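Hypothetical protein, GDSL-like Lipase/Acylhydrolase family protein (PDB 4M8K) is of unknown function but probably hydrolyses ester bonds, as expected of a GDSL-like lipase or acylhydrolase. Local coordinates at residues 70-75 with 213-218; 100-105 with 115-120; 152-157 with 183-188; 197-200 with 205-208. All blocks are in the same frame, centred on the assembly; numbering follows the deposited sequence.

Interaction 1 of 4, residues 70-75 with 213-218; sequences HEHGFQ and SIDAQV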
# COMPACT_ATOMS: atom_id res chain seq x y z
N HIS A 70 1.57 2.65 -16.56
CA HIS A 70 1.49 2.99 -17.98
C HIS A 70 2.80 3.53 -18.53
O HIS A 70 3.07 3.38 -19.70
CB HIS A 70 0.30 3.92 -18.21
CG HIS A 70 -1.01 3.22 -17.99
ND1 HIS A 70 -1.83 2.84 -19.03
CD2 HIS A 70 -1.61 2.76 -16.86
CE1 HIS A 70 -2.89 2.21 -18.56
NE2 HIS A 70 -2.78 2.15 -17.24
N GLU A 71 3.67 4.04 -17.67
CA GLU A 71 4.94 4.56 -18.12
C GLU A 71 5.95 3.47 -18.33
O GLU A 71 6.88 3.67 -19.07
CB GLU A 71 5.52 5.58 -17.13
CG GLU A 71 4.85 6.94 -17.19
CD GLU A 71 4.90 7.71 -15.89
OE1 GLU A 71 5.67 7.35 -14.95
OE2 GLU A 71 4.10 8.67 -15.79
N HIS A 72 5.79 2.31 -17.70
CA HIS A 72 6.92 1.37 -17.60
C HIS A 72 6.62 -0.06 -18.12
O HIS A 72 7.31 -1.00 -17.78
CB HIS A 72 7.40 1.32 -16.15
CG HIS A 72 7.86 2.64 -15.64
ND1 HIS A 72 8.92 3.32 -16.21
CD2 HIS A 72 7.43 3.43 -14.63
CE1 HIS A 72 9.10 4.47 -15.59
NE2 HIS A 72 8.21 4.57 -14.63
N GLY A 73 5.57 -0.20 -18.92
CA GLY A 73 5.33 -1.47 -19.63
C GLY A 73 4.68 -2.55 -18.78
O GLY A 73 4.87 -3.75 -19.02
N PHE A 74 3.93 -2.13 -17.77
CA PHE A 74 3.30 -3.09 -16.89
C PHE A 74 1.84 -3.18 -17.24
O PHE A 74 1.32 -2.41 -18.00
CB PHE A 74 3.45 -2.65 -15.43
CG PHE A 74 4.87 -2.73 -14.92
CD1 PHE A 74 5.61 -3.88 -15.07
CD2 PHE A 74 5.47 -1.62 -14.31
CE1 PHE A 74 6.93 -3.94 -14.63
CE2 PHE A 74 6.79 -1.69 -13.85
CZ PHE A 74 7.52 -2.86 -13.99
N GLN A 75 1.17 -4.07 -16.55
CA GLN A 75 -0.25 -4.22 -16.64
C GLN A 75 -0.83 -4.18 -15.22
O GLN A 75 -0.28 -4.83 -14.32
CB GLN A 75 -0.38 -5.55 -17.31
CG GLN A 75 -1.73 -6.11 -17.53
CD GLN A 75 -1.55 -7.51 -18.19
OE1 GLN A 75 -2.16 -8.46 -17.75
NE2 GLN A 75 -0.69 -7.61 -19.23
N SER A 213 6.01 12.39 -7.82
CA SER A 213 7.18 12.06 -7.01
C SER A 213 7.13 10.62 -6.54
O SER A 213 8.18 9.93 -6.51
CB SER A 213 7.30 13.04 -5.82
OG SER A 213 7.43 14.37 -6.30
N ILE A 214 5.94 10.15 -6.13
CA ILE A 214 5.79 8.75 -5.68
C ILE A 214 6.11 7.78 -6.82
O ILE A 214 6.94 6.88 -6.68
CB ILE A 214 4.40 8.41 -5.11
CG1 ILE A 214 4.14 9.22 -3.84
CG2 ILE A 214 4.30 6.92 -4.85
CD1 ILE A 214 2.68 9.16 -3.36
N ASP A 215 5.47 8.00 -7.95
CA ASP A 215 5.77 7.27 -9.21
C ASP A 215 7.26 7.19 -9.44
O ASP A 215 7.82 6.09 -9.53
CB ASP A 215 5.00 7.94 -10.38
CG ASP A 215 5.44 7.49 -11.78
OD1 ASP A 215 5.96 6.39 -11.98
OD2 ASP A 215 5.27 8.34 -12.68
N ALA A 216 7.93 8.35 -9.45
CA ALA A 216 9.34 8.38 -9.76
C ALA A 216 10.16 7.64 -8.72
O ALA A 216 11.04 6.88 -9.09
CB ALA A 216 9.88 9.81 -9.93
N GLN A 217 9.84 7.82 -7.44
CA GLN A 217 10.60 7.17 -6.39
C GLN A 217 10.39 5.65 -6.34
O GLN A 217 11.33 4.91 -6.05
CB GLN A 217 10.29 7.80 -5.02
CG GLN A 217 10.99 9.13 -4.87
CD GLN A 217 10.57 9.89 -3.63
OE1 GLN A 217 10.43 9.32 -2.54
NE2 GLN A 217 10.37 11.20 -3.79
N VAL A 218 9.16 5.18 -6.59
CA VAL A 218 8.92 3.73 -6.71
C VAL A 218 9.77 3.17 -7.87
O VAL A 218 10.45 2.14 -7.72
CB VAL A 218 7.40 3.42 -6.84
CG1 VAL A 218 7.17 1.95 -7.17
CG2 VAL A 218 6.67 3.77 -5.55
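Glu71 and Asp215 reach each other from opposite directions through different first torsions. Asp215 holds CG anti to its backbone N (chi1 167°), which sends the carboxylate out from its helix, whereas Glu71 has CG beside the backbone N and an extended chain beyond it (chi2 153°). The carboxylates meet with their planes 36° apart. Glu71 OE1 lies 2.5 Å from Asp215 OD2, so close that an acid group probably holds a proton between them. The second Asp215 oxygen, OD1, stands 3.1 Å from Glu71 OE1, with no bond between two acceptors. Arg67 tempers this meeting of like groups: its NE forms a salt bridge with Asp215 OD2, while its NH2 makes a long, weak ion pair with Glu71 OE2. The arginine probably offsets part of the negative charge gathered by the two acids. His72 attends from the edge of its ring, where NE2 comes to 3.9 Å from Asp215 OD1 near the ring plane. One face of that imidazole carries Glu71 CB, 3.7 Å above its centre, and the ring also stacks with Trp219. The contact thus ties the C-terminal end of helix 64-71, just before strand 75-81 at the edge of the parallel sheet, to the middle of helix 208-222, where Asp215 and Val218 also rest on Phe68.

Interaction 2 of 4, residues 100-105 with 115-120; sequences RSFITR and ILVFGG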
# COMPACT_ATOMS: atom_id res chain seq x y z
N ARG A 100 -11.66 -4.64 7.21
CA ARG A 100 -11.00 -3.92 6.11
C ARG A 100 -9.51 -3.77 6.19
O ARG A 100 -8.92 -3.07 5.35
CB ARG A 100 -11.56 -2.49 6.00
CG ARG A 100 -11.22 -1.61 7.22
CD ARG A 100 -12.11 -0.34 7.26
NE ARG A 100 -13.45 -0.70 7.65
CZ ARG A 100 -14.48 0.14 7.64
NH1 ARG A 100 -14.34 1.41 7.22
NH2 ARG A 100 -15.64 -0.29 8.03
N SER A 101 -8.87 -4.41 7.15
CA SER A 101 -7.46 -4.19 7.35
C SER A 101 -6.67 -4.86 6.25
O SER A 101 -7.19 -5.77 5.61
CB SER A 101 -7.06 -4.70 8.73
OG SER A 101 -7.40 -6.06 8.86
N PHE A 102 -5.41 -4.42 6.04
CA PHE A 102 -4.64 -4.95 4.90
C PHE A 102 -4.59 -6.47 5.03
O PHE A 102 -4.68 -7.18 4.07
CB PHE A 102 -3.21 -4.43 4.85
CG PHE A 102 -3.06 -3.05 4.23
CD1 PHE A 102 -3.98 -2.07 4.42
CD2 PHE A 102 -1.95 -2.78 3.47
CE1 PHE A 102 -3.83 -0.83 3.81
CE2 PHE A 102 -1.75 -1.54 2.91
CZ PHE A 102 -2.70 -0.56 3.07
N ILE A 103 -4.44 -6.93 6.26
CA ILE A 103 -4.19 -8.36 6.51
C ILE A 103 -5.39 -9.24 6.22
O ILE A 103 -5.25 -10.47 6.07
CB ILE A 103 -3.61 -8.60 7.91
CG1 ILE A 103 -4.56 -8.12 9.02
CG2 ILE A 103 -2.23 -7.95 8.04
CD1 ILE A 103 -3.93 -8.30 10.39
N THR A 104 -6.54 -8.63 6.02
CA THR A 104 -7.73 -9.36 5.64
C THR A 104 -7.96 -9.37 4.13
O THR A 104 -8.84 -10.07 3.67
CB THR A 104 -8.98 -8.76 6.30
OG1 THR A 104 -9.27 -7.48 5.72
CG2 THR A 104 -8.76 -8.60 7.80
N ARG A 105 -7.16 -8.61 3.37
CA ARG A 105 -7.36 -8.47 1.93
C ARG A 105 -6.32 -9.14 1.06
O ARG A 105 -6.36 -9.04 -0.15
CB ARG A 105 -7.44 -7.00 1.63
CG ARG A 105 -8.79 -6.43 2.08
CD ARG A 105 -8.74 -4.97 2.51
NE ARG A 105 -8.07 -4.17 1.51
CZ ARG A 105 -7.35 -3.09 1.73
NH1 ARG A 105 -7.20 -2.59 2.95
NH2 ARG A 105 -6.77 -2.51 0.72
N ILE A 115 3.91 -7.11 -6.43
CA ILE A 115 2.96 -6.59 -5.44
C ILE A 115 3.57 -5.35 -4.76
O ILE A 115 4.69 -5.38 -4.22
CB ILE A 115 2.57 -7.63 -4.39
CG1 ILE A 115 1.91 -8.83 -5.07
CG2 ILE A 115 1.65 -7.02 -3.34
CD1 ILE A 115 1.65 -9.99 -4.18
N LEU A 116 2.83 -4.25 -4.82
CA LEU A 116 3.19 -3.02 -4.16
C LEU A 116 2.27 -2.77 -2.95
O LEU A 116 1.08 -2.52 -3.09
CB LEU A 116 3.15 -1.87 -5.16
CG LEU A 116 3.89 -2.11 -6.48
CD1 LEU A 116 3.63 -0.93 -7.40
CD2 LEU A 116 5.39 -2.33 -6.31
N VAL A 117 2.87 -2.86 -1.76
CA VAL A 117 2.19 -2.66 -0.48
C VAL A 117 2.44 -1.23 -0.06
O VAL A 117 3.61 -0.82 0.05
CB VAL A 117 2.71 -3.62 0.62
CG1 VAL A 117 1.89 -3.47 1.89
CG2 VAL A 117 2.64 -5.06 0.14
N PHE A 118 1.36 -0.46 0.13
CA PHE A 118 1.45 0.98 0.44
C PHE A 118 0.47 1.30 1.58
O PHE A 118 -0.62 1.85 1.39
CB PHE A 118 1.16 1.78 -0.82
CG PHE A 118 1.49 3.23 -0.77
CD1 PHE A 118 1.87 3.88 0.42
CD2 PHE A 118 1.45 3.96 -1.93
CE1 PHE A 118 2.19 5.17 0.40
CE2 PHE A 118 1.79 5.28 -1.96
CZ PHE A 118 2.15 5.91 -0.79
N GLY A 119 0.90 0.97 2.78
CA GLY A 119 0.09 1.13 4.00
C GLY A 119 0.89 1.61 5.21
O GLY A 119 2.15 1.82 5.17
N GLY A 120 0.13 1.83 6.27
CA GLY A 120 0.68 2.32 7.53
C GLY A 120 0.35 3.72 7.89
O GLY A 120 0.37 4.08 9.07
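Val117, on the central strand 114-118, meets Phe102 first: its CG1 lies 4.2 Å from Phe102 CD2, at the edge of the ring and near its plane. Val117 also packs on Leu153 and Leu157 of helix 146-160. Phe118 turns its CB away from Phe102, its ring meeting that of Trp64, and the backbone makes the contact instead. Its carbonyl O sits in the plane of the Phe102 ring, 3.6 Å from CZ, so the positive rim of the ring faces the oxygen. Gly119 then brings its CA within 3.4 Å of Phe102 CZ. A side chain could not fit at that point, because a CB here would run into Phe102 CE2. Gly120, with positive phi (109°), follows as the N-cap of helix 121-126; it opens a sequence that resembles the GxND block of SGNH hydrolases, with Asn122 as its asparagine. Phe102 reaches this strand-to-helix turn with CG beside the backbone N and anti to the carbonyl carbon (chi1 -82°). Replacing it with an alanine would probably open a gap beside Gly119 and Val117 and leave the turn without the ring that packs on it. The loop holding the ring is itself pinned: Ser101 O accepts both Thr104 N and, in its carbonyl plane, Thr104 OG1 (2.7 Å), while Arg105 NH1 donates to Arg100 O at 3.0 Å and Arg105 NH2 reaches the carbonyls of Asn80 and Gly27.

Interaction 3 of 4, residues 152-157 with 183-188; sequences YLLASL and DEICRH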
# COMPACT_ATOMS: atom_id res chain seq x y z
N TYR A 152 2.83 -10.12 10.07
CA TYR A 152 1.94 -11.17 9.56
C TYR A 152 1.70 -10.90 8.07
O TYR A 152 1.62 -11.82 7.25
CB TYR A 152 0.67 -11.27 10.41
CG TYR A 152 -0.48 -12.11 9.83
CD1 TYR A 152 -1.39 -11.56 8.92
CD2 TYR A 152 -0.68 -13.41 10.21
CE1 TYR A 152 -2.46 -12.31 8.40
CE2 TYR A 152 -1.75 -14.15 9.73
CZ TYR A 152 -2.63 -13.61 8.84
OH TYR A 152 -3.65 -14.36 8.34
N LEU A 153 1.63 -9.63 7.73
CA LEU A 153 1.36 -9.20 6.35
C LEU A 153 2.43 -9.69 5.42
O LEU A 153 2.16 -10.39 4.43
CB LEU A 153 1.24 -7.66 6.29
CG LEU A 153 0.92 -7.07 4.90
CD1 LEU A 153 -0.41 -7.57 4.37
CD2 LEU A 153 0.90 -5.55 4.95
N LEU A 154 3.67 -9.31 5.70
CA LEU A 154 4.75 -9.74 4.80
C LEU A 154 4.91 -11.26 4.82
O LEU A 154 5.16 -11.87 3.79
CB LEU A 154 6.06 -9.05 5.13
CG LEU A 154 6.02 -7.51 5.13
CD1 LEU A 154 7.43 -6.95 5.19
CD2 LEU A 154 5.34 -6.96 3.90
N ALA A 155 4.77 -11.85 5.98
CA ALA A 155 4.98 -13.31 6.12
C ALA A 155 3.98 -14.02 5.26
O ALA A 155 4.32 -14.90 4.52
CB ALA A 155 4.84 -13.74 7.57
N SER A 156 2.73 -13.59 5.35
CA SER A 156 1.61 -14.18 4.59
C SER A 156 1.66 -13.89 3.10
O SER A 156 1.39 -14.81 2.32
CB SER A 156 0.25 -13.72 5.11
OG SER A 156 0.12 -14.05 6.47
N LEU A 157 1.99 -12.64 2.70
CA LEU A 157 2.18 -12.36 1.28
C LEU A 157 3.27 -13.23 0.66
O LEU A 157 3.11 -13.74 -0.47
CB LEU A 157 2.53 -10.91 1.06
CG LEU A 157 1.34 -9.99 1.23
CD1 LEU A 157 1.83 -8.54 1.15
CD2 LEU A 157 0.26 -10.32 0.22
N ASP A 183 10.53 -0.57 8.43
CA ASP A 183 11.84 -0.77 7.82
C ASP A 183 12.51 -2.00 8.40
O ASP A 183 13.08 -2.80 7.68
CB ASP A 183 12.73 0.46 8.01
CG ASP A 183 13.87 0.48 7.02
OD1 ASP A 183 13.67 0.38 5.82
OD2 ASP A 183 15.00 0.57 7.42
N GLU A 184 12.42 -2.14 9.71
CA GLU A 184 12.97 -3.31 10.40
C GLU A 184 12.30 -4.64 9.95
O GLU A 184 12.95 -5.66 9.73
CB GLU A 184 12.79 -3.15 11.91
CG GLU A 184 13.09 -4.42 12.72
CD GLU A 184 14.53 -4.91 12.57
OE1 GLU A 184 15.37 -4.25 11.91
OE2 GLU A 184 14.85 -5.96 13.14
N ILE A 185 10.98 -4.62 9.87
CA ILE A 185 10.24 -5.80 9.46
C ILE A 185 10.46 -6.13 7.98
O ILE A 185 10.64 -7.33 7.66
CB ILE A 185 8.70 -5.66 9.81
CG1 ILE A 185 8.52 -5.53 11.31
CG2 ILE A 185 7.93 -6.86 9.32
CD1 ILE A 185 7.16 -5.06 11.75
N CYS A 186 10.47 -5.12 7.08
CA CYS A 186 10.90 -5.34 5.71
C CYS A 186 12.28 -6.00 5.64
O CYS A 186 12.48 -6.97 4.90
CB CYS A 186 10.98 -4.05 4.94
SG CYS A 186 9.32 -3.42 4.52
N ARG A 187 13.21 -5.50 6.43
CA ARG A 187 14.57 -6.12 6.48
C ARG A 187 14.51 -7.60 6.95
O ARG A 187 15.17 -8.49 6.37
CB ARG A 187 15.51 -5.27 7.33
CG ARG A 187 16.96 -5.86 7.43
CD ARG A 187 17.63 -5.81 8.83
NE ARG A 187 16.79 -6.36 9.91
CZ ARG A 187 16.66 -7.66 10.20
NH1 ARG A 187 17.34 -8.57 9.53
NH2 ARG A 187 15.87 -8.06 11.19
N HIS A 188 13.71 -7.87 7.98
CA HIS A 188 13.56 -9.26 8.43
C HIS A 188 13.15 -10.16 7.27
O HIS A 188 13.71 -11.18 7.06
CB HIS A 188 12.53 -9.36 9.55
CG HIS A 188 12.32 -10.77 10.07
ND1 HIS A 188 13.07 -11.30 11.11
CD2 HIS A 188 11.48 -11.75 9.67
CE1 HIS A 188 12.71 -12.56 11.32
NE2 HIS A 188 11.75 -12.86 10.46
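Leu154 carries its side of this helix pair with a single methyl, CD1, laid against the backbone of the opposing helix. Its CG lies beside the backbone N (chi1 -56°), and the chain then runs out with CD1 anti to CA (chi2 -168°), so that CD1 ends 3.9 Å from Cys186 CA. The methyl also comes within 4.1 Å of Ile185 O, a van der Waals contact with the helix backbone. Two side chains also touch this methyl. Ile185 points toward Leu154 and offers its CG2, the branch anti to the backbone N, at 4.2 Å from Leu154 CD1. Cys186 points its CB away, yet the SG, beside its own backbone N, stays 4.1 Å from Leu154 CD1. No polar bond crosses the interface; Ser156 and the Glu184-Arg187 pair make theirs within their own helices. Ser156 OG turns back onto Tyr152 O at 2.8 Å, on the opposite face of that carbonyl from Ser156 N, and lies above the centre of the Tyr152 ring. On the other helix Arg187 grips Glu184 side-on with NE and NH2, one nitrogen to each carboxylate oxygen, NH2 to OE2 at 3.0 Å; both oxygens are met from above the carboxylate plane. Phe150 and Tyr189 extend the apolar seam. Helices 146-160 and 176-189 link successive parallel strands, 114-118 to 165-170 and on to 192-195, and lie side by side on one face of the sheet, the beta-alpha-beta packing of a three-layer alpha/beta/alpha fold.

Interaction 4 of 4, residues 197-200 with 205-208; sequences HDID and HPSV. With ACT (acetate ion), chain C.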
# COMPACT_ATOMS: atom_id res chain seq x y z
N HIS A 197 10.13 10.43 0.15
CA HIS A 197 10.54 11.70 0.72
C HIS A 197 10.03 12.85 -0.16
O HIS A 197 9.88 12.70 -1.35
CB HIS A 197 12.07 11.75 0.81
CG HIS A 197 12.74 11.57 -0.51
ND1 HIS A 197 13.10 12.62 -1.34
CD2 HIS A 197 13.15 10.44 -1.15
CE1 HIS A 197 13.66 12.14 -2.43
NE2 HIS A 197 13.70 10.83 -2.34
N ASP A 198 9.80 14.01 0.45
CA ASP A 198 9.47 15.21 -0.32
C ASP A 198 8.25 14.98 -1.20
O ASP A 198 8.25 15.27 -2.39
CB ASP A 198 10.69 15.65 -1.13
CG ASP A 198 11.88 15.87 -0.23
OD1 ASP A 198 11.76 16.72 0.67
OD2 ASP A 198 12.90 15.16 -0.38
N ILE A 199 7.21 14.46 -0.58
CA ILE A 199 5.94 14.23 -1.26
C ILE A 199 4.97 15.38 -0.97
O ILE A 199 4.50 15.55 0.14
CB ILE A 199 5.35 12.87 -0.78
CG1 ILE A 199 6.35 11.71 -0.97
CG2 ILE A 199 4.10 12.56 -1.52
CD1 ILE A 199 6.89 11.54 -2.38
N ASP A 200 4.63 16.14 -2.00
CA ASP A 200 3.71 17.23 -1.88
C ASP A 200 2.33 16.70 -1.57
O ASP A 200 1.83 15.82 -2.27
CB ASP A 200 3.69 18.08 -3.16
CG ASP A 200 2.91 19.35 -3.01
OD1 ASP A 200 3.42 20.27 -2.30
OD2 ASP A 200 1.78 19.45 -3.58
N HIS A 205 -3.04 14.22 1.63
CA HIS A 205 -2.91 13.19 0.58
C HIS A 205 -2.18 13.72 -0.66
O HIS A 205 -2.16 14.90 -0.90
CB HIS A 205 -4.28 12.68 0.21
CG HIS A 205 -5.02 12.05 1.36
ND1 HIS A 205 -5.49 12.79 2.41
CD2 HIS A 205 -5.33 10.77 1.64
CE1 HIS A 205 -6.12 12.00 3.26
NE2 HIS A 205 -6.00 10.76 2.84
N PRO A 206 -1.53 12.83 -1.41
CA PRO A 206 -0.69 13.45 -2.46
C PRO A 206 -1.48 14.26 -3.48
O PRO A 206 -2.63 13.93 -3.82
CB PRO A 206 -0.02 12.26 -3.11
CG PRO A 206 0.03 11.21 -2.04
CD PRO A 206 -1.29 11.39 -1.29
N SER A 207 -0.84 15.35 -3.89
CA SER A 207 -1.26 16.23 -4.94
C SER A 207 -0.80 15.64 -6.25
O SER A 207 -0.14 14.60 -6.28
CB SER A 207 -0.60 17.62 -4.75
OG SER A 207 0.81 17.53 -4.89
N VAL A 208 -1.11 16.32 -7.33
CA VAL A 208 -0.68 15.90 -8.64
C VAL A 208 0.84 15.80 -8.65
O VAL A 208 1.39 14.81 -9.08
CB VAL A 208 -1.16 16.86 -9.72
CG1 VAL A 208 -0.41 16.62 -11.06
CG2 VAL A 208 -2.65 16.67 -9.94
C ACT C . -5.86 7.33 4.03
O ACT C . -6.65 8.27 3.82
OXT ACT C . -6.24 6.17 3.89
CH3 ACT C . -4.43 7.57 4.42
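A small antiparallel hairpin, strands 201-202 and 205-206, brings Asp200 and Ser207 together at its base and holds out His205, in a place that probably corresponds to the histidine of the SGNH hydrolase site. Ser207 OG donates to Asp200 OD2 over 2.5 Å, using the anti lone pair of that oxygen. Asp200 presents it with CG anti to the backbone N (chi1 -171°). The backbone adds a second link, Ser207 N to Asp200 O at 3.2 Å, nearly straight at 172°, and Pro206 CA sends a CA-H...O contact to the same carbonyl. As the N-cap of helix 208-222, Ser207 also takes Gly210 N on its OG, so the hydroxyl joins aspartate and helix start. With an alanine at Asp200, Ser207 OG would probably lose its carboxylate acceptor and be freer to turn. His205 NE2 donates to the O of a bound acetate at 2.8 Å, in the ring plane, and its ND1 is held by Trp203 O. Ser29 OG, Asn122 ND2 and Gly84 N also bond the acetate, an anion probably from the crystallisation liquor, gripped at what is probably the active site. Ile199 CG2 meets Pro206 CG at 4.3 Å. Helix 208-222 packs against this region, with Ile199 on Ser213 and Gln217 and Pro206 on Ile214, while strand 192-195, the last of the parallel sheet, leads into 197-200.

All four contacts lie in one alpha/beta domain. Along the chain, interactions 2, 3 and 4 come in that order, and all fall between the two segments of interaction 1, which joins the end of helix 64-71 to the C-terminal helix 208-222. Interaction 2 is nearest the centre, on strand 114-118, and its Val117 packs on Leu153 and Leu157 of interaction 3, centres 12 Å apart. Interactions 1 and 4 share helix 208-222 and touch through Ile214 with Pro206, and Gln217 with His197, centres 15 Å apart. Interactions 3 and 4 stand 25 Å apart, on opposite sides of the chain's centre. Interaction 2 ends just before Asn122, and interaction 4 presents His205, so both border the probable active site holding acetate.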